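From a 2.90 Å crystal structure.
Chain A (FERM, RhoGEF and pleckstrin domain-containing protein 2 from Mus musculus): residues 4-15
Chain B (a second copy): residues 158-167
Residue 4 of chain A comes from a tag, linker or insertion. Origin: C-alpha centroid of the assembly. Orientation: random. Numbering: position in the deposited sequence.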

# COMPACT_ATOMS: atom_id res chain seq x y z
N MSE A 4 -8.74 23.57 10.01
CA MSE A 4 -8.10 22.56 10.82
C MSE A 4 -8.93 21.95 11.94
O MSE A 4 -8.59 20.87 12.42
N GLU A 5 -10.02 22.62 12.34
CA GLU A 5 -10.88 22.09 13.40
C GLU A 5 -12.27 21.67 12.89
O GLU A 5 -13.18 21.43 13.68
N ASP A 6 -12.39 21.56 11.57
CA ASP A 6 -13.63 21.16 10.88
C ASP A 6 -14.00 19.69 11.13
O ASP A 6 -13.36 18.78 10.58
N GLU A 7 -15.04 19.45 11.92
CA GLU A 7 -15.44 18.09 12.21
C GLU A 7 -15.98 17.36 10.96
O GLU A 7 -15.81 16.14 10.81
N ALA A 8 -16.61 18.10 10.06
CA ALA A 8 -17.09 17.47 8.85
C ALA A 8 -15.92 16.94 8.05
O ALA A 8 -15.98 15.82 7.54
N TYR A 9 -14.83 17.71 7.96
CA TYR A 9 -13.65 17.22 7.24
C TYR A 9 -13.14 15.91 7.86
O TYR A 9 -12.89 14.94 7.15
N PHE A 10 -13.01 15.88 9.19
CA PHE A 10 -12.54 14.66 9.86
C PHE A 10 -13.42 13.44 9.60
O PHE A 10 -12.91 12.37 9.33
N ILE A 11 -14.73 13.59 9.64
CA ILE A 11 -15.60 12.45 9.37
C ILE A 11 -15.38 11.97 7.94
O ILE A 11 -15.24 10.78 7.70
N ALA A 12 -15.33 12.91 7.01
CA ALA A 12 -15.05 12.57 5.61
C ALA A 12 -13.76 11.77 5.51
O ALA A 12 -13.72 10.72 4.87
N LYS A 13 -12.72 12.25 6.17
CA LYS A 13 -11.44 11.57 6.09
C LYS A 13 -11.51 10.19 6.76
O LYS A 13 -10.92 9.23 6.27
N GLU A 14 -12.26 10.10 7.86
CA GLU A 14 -12.48 8.82 8.54
C GLU A 14 -13.23 7.84 7.62
O GLU A 14 -12.90 6.65 7.57
N ILE A 15 -14.22 8.33 6.87
CA ILE A 15 -14.92 7.49 5.91
C ILE A 15 -13.96 6.94 4.86
O ILE A 15 -13.94 5.75 4.56
N VAL B 158 -5.36 17.64 16.83
CA VAL B 158 -6.73 18.07 17.05
C VAL B 158 -7.66 16.90 16.84
O VAL B 158 -8.58 16.67 17.63
N HIS B 159 -7.42 16.16 15.77
CA HIS B 159 -8.15 14.94 15.49
C HIS B 159 -8.11 13.99 16.68
O HIS B 159 -9.14 13.42 17.02
N TYR B 160 -6.94 13.81 17.30
CA TYR B 160 -6.82 12.97 18.49
C TYR B 160 -7.78 13.43 19.59
O TYR B 160 -8.47 12.61 20.21
N ARG B 161 -7.82 14.74 19.84
CA ARG B 161 -8.67 15.28 20.91
C ARG B 161 -10.11 14.93 20.59
O ARG B 161 -10.90 14.65 21.49
N LEU B 162 -10.44 14.93 19.31
CA LEU B 162 -11.80 14.69 18.86
C LEU B 162 -12.19 13.26 19.12
O LEU B 162 -13.25 12.98 19.69
N LEU B 163 -11.31 12.36 18.68
CA LEU B 163 -11.48 10.92 18.80
C LEU B 163 -11.56 10.47 20.26
O LEU B 163 -12.45 9.71 20.62
N LEU B 164 -10.66 10.95 21.10
CA LEU B 164 -10.74 10.66 22.52
C LEU B 164 -12.03 11.20 23.14
O LEU B 164 -12.60 10.60 24.05
N SER B 165 -12.52 12.32 22.63
CA SER B 165 -13.78 12.84 23.12
C SER B 165 -14.91 11.87 22.88
O SER B 165 -15.79 11.72 23.72
N ARG B 166 -14.89 11.22 21.73
CA ARG B 166 -15.99 10.35 21.37
C ARG B 166 -15.97 9.10 22.24
O ARG B 166 -17.02 8.63 22.69
N LEU B 167 -14.76 8.57 22.45
CA LEU B 167 -14.56 7.42 23.32
C LEU B 167 -15.03 7.75 24.72
O LEU B 167 -15.77 6.98 25.32

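Helix 7-15 of chain A crosses helix 158-167 of chain B at 81°, the axes 11.3 Å apart at closest approach, and side chains fill the gap. Phe10(A) (chi1 m) points toward chain B and stacks face-to-face on the His159(B) ring, centroids 4.2 Å apart and planes at 29°; its CE2 also lies 4.0 Å from Val158(B) CG1. His159(B) leaves its backbone sideways, but chi1 t brings the imidazole across, so that one face meets Phe10(A) while the ring edge is free for a polar partner. That partner is Glu14(A) (m, t), which points toward chain B: His159(B) NE2 donates to Glu14(A) OE2 at 2.8 Å, nearly straight at 166°. The same OE2 accepts a weak hydrogen bond from Arg166(B) NH1 at 3.5 Å, part of a salt bridge, and thus serves two donors. Glu14(A) OE1 and Arg166(B) NH2 are satisfied elsewhere in the structure. A looser salt bridge joins Glu5(A) OE2 to Arg161(B) NH2, long at 3.7 Å; Arg161(B) NE is bonded elsewhere. Glu7(A) (t, t) makes no hydrogen bond or salt bridge to helix 158-167, its CD resting 4.0 Å from Leu162(B) CD1. Asp6(A), directed away, caps its own helix: OD1 accepts a weak bond from Ala8(A) N at 3.0 Å. In chain B, Ser165(B) OG donates to Arg161(B) O at 2.8 Å.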

# COMPACT_ATOMS: atom_id res chain seq x y z
CB MSE A 4 -6.77 23.06 11.33
CG MSE A 4 -5.80 23.26 10.20
SE MSE A 4 -4.14 24.07 10.78
CE MSE A 4 -3.52 22.63 11.95
CB GLU A 5 -10.98 23.08 14.56
CG GLU A 5 -9.63 23.59 15.04
CD GLU A 5 -9.71 24.36 16.34
OE1 GLU A 5 -9.75 25.62 16.29
OE2 GLU A 5 -9.73 23.71 17.41
CB ASP A 6 -13.43 21.37 9.37
CG ASP A 6 -14.72 21.19 8.56
OD1 ASP A 6 -15.79 20.87 9.13
OD2 ASP A 6 -14.63 21.38 7.32
CB GLU A 7 -16.42 18.01 13.37
CG GLU A 7 -16.77 16.57 13.75
CD GLU A 7 -17.50 16.45 15.07
OE1 GLU A 7 -18.00 15.32 15.34
OE2 GLU A 7 -17.55 17.46 15.83
CB ALA A 8 -17.94 18.42 8.03
CB TYR A 9 -12.53 18.27 7.10
CG TYR A 9 -11.25 17.64 6.58
CD1 TYR A 9 -11.14 17.26 5.26
CD2 TYR A 9 -10.19 17.36 7.43
CE1 TYR A 9 -9.99 16.64 4.79
CE2 TYR A 9 -9.05 16.74 6.97
CZ TYR A 9 -8.95 16.38 5.65
OH TYR A 9 -7.80 15.75 5.19
CB PHE A 10 -12.36 14.87 11.35
CG PHE A 10 -11.26 15.84 11.70
CD1 PHE A 10 -9.96 15.62 11.27
CD2 PHE A 10 -11.52 16.97 12.48
CE1 PHE A 10 -8.94 16.52 11.60
CE2 PHE A 10 -10.50 17.86 12.81
CZ PHE A 10 -9.22 17.64 12.37
CB ILE A 11 -17.07 12.79 9.60
CG1 ILE A 11 -17.31 13.11 11.05
CG2 ILE A 11 -17.96 11.63 9.19
CD1 ILE A 11 -18.60 13.85 11.25
CB ALA A 12 -14.94 13.82 4.76
CB LYS A 13 -10.34 12.44 6.67
CG LYS A 13 -8.98 11.94 6.27
CD LYS A 13 -8.33 12.67 5.10
CE LYS A 13 -7.23 11.78 4.48
NZ LYS A 13 -5.87 12.42 4.42
CB GLU A 14 -13.24 9.02 9.87
CG GLU A 14 -12.40 9.64 11.03
CD GLU A 14 -13.26 10.21 12.20
OE1 GLU A 14 -14.50 10.03 12.18
OE2 GLU A 14 -12.70 10.83 13.15
CB ILE A 15 -16.03 8.28 5.21
CG1 ILE A 15 -17.17 8.60 6.18
CG2 ILE A 15 -16.63 7.51 4.03
CD1 ILE A 15 -18.19 9.52 5.53
CB VAL B 158 -7.09 19.17 16.06
CG1 VAL B 158 -8.59 19.39 16.03
CG2 VAL B 158 -6.37 20.44 16.43
CB HIS B 159 -7.58 14.25 14.25
CG HIS B 159 -8.58 13.39 13.54
ND1 HIS B 159 -8.33 12.81 12.31
CD2 HIS B 159 -9.83 13.00 13.89
CE1 HIS B 159 -9.38 12.12 11.93
NE2 HIS B 159 -10.31 12.22 12.87
CB TYR B 160 -5.39 12.96 19.04
CG TYR B 160 -4.36 12.17 18.24
CD1 TYR B 160 -4.74 11.27 17.24
CD2 TYR B 160 -3.00 12.32 18.50
CE1 TYR B 160 -3.77 10.55 16.51
CE2 TYR B 160 -2.04 11.61 17.79
CZ TYR B 160 -2.43 10.73 16.80
OH TYR B 160 -1.46 10.05 16.11
CB ARG B 161 -8.50 16.80 21.05
CG ARG B 161 -9.12 17.41 22.33
CD ARG B 161 -9.85 18.74 22.08
NE ARG B 161 -9.01 19.82 21.53
CZ ARG B 161 -9.28 20.51 20.42
NH1 ARG B 161 -10.37 20.24 19.72
NH2 ARG B 161 -8.45 21.47 20.00
CB LEU B 162 -11.88 14.93 17.37
CG LEU B 162 -12.62 16.17 16.94
CD1 LEU B 162 -14.10 15.84 17.11
CD2 LEU B 162 -12.16 17.38 17.81
CB LEU B 163 -10.34 10.20 18.07
CG LEU B 163 -10.38 10.30 16.53
CD1 LEU B 163 -8.99 10.25 15.93
CD2 LEU B 163 -11.28 9.24 15.90
CB LEU B 164 -9.51 11.17 23.24
CG LEU B 164 -8.41 10.12 23.07
CD1 LEU B 164 -7.01 10.69 23.15
CD2 LEU B 164 -8.63 9.06 24.14
CB SER B 165 -14.10 14.16 22.45
OG SER B 165 -13.24 15.16 22.97
CB ARG B 166 -15.88 9.96 19.91
CG ARG B 166 -15.64 11.12 18.98
CD ARG B 166 -16.58 11.07 17.79
NE ARG B 166 -16.61 9.75 17.17
CZ ARG B 166 -15.73 9.34 16.26
NH1 ARG B 166 -14.74 10.16 15.86
NH2 ARG B 166 -15.86 8.12 15.76
CB LEU B 167 -13.08 7.00 23.36
CG LEU B 167 -12.56 6.07 22.28
CD1 LEU B 167 -11.07 5.83 22.45
CD2 LEU B 167 -13.31 4.76 22.31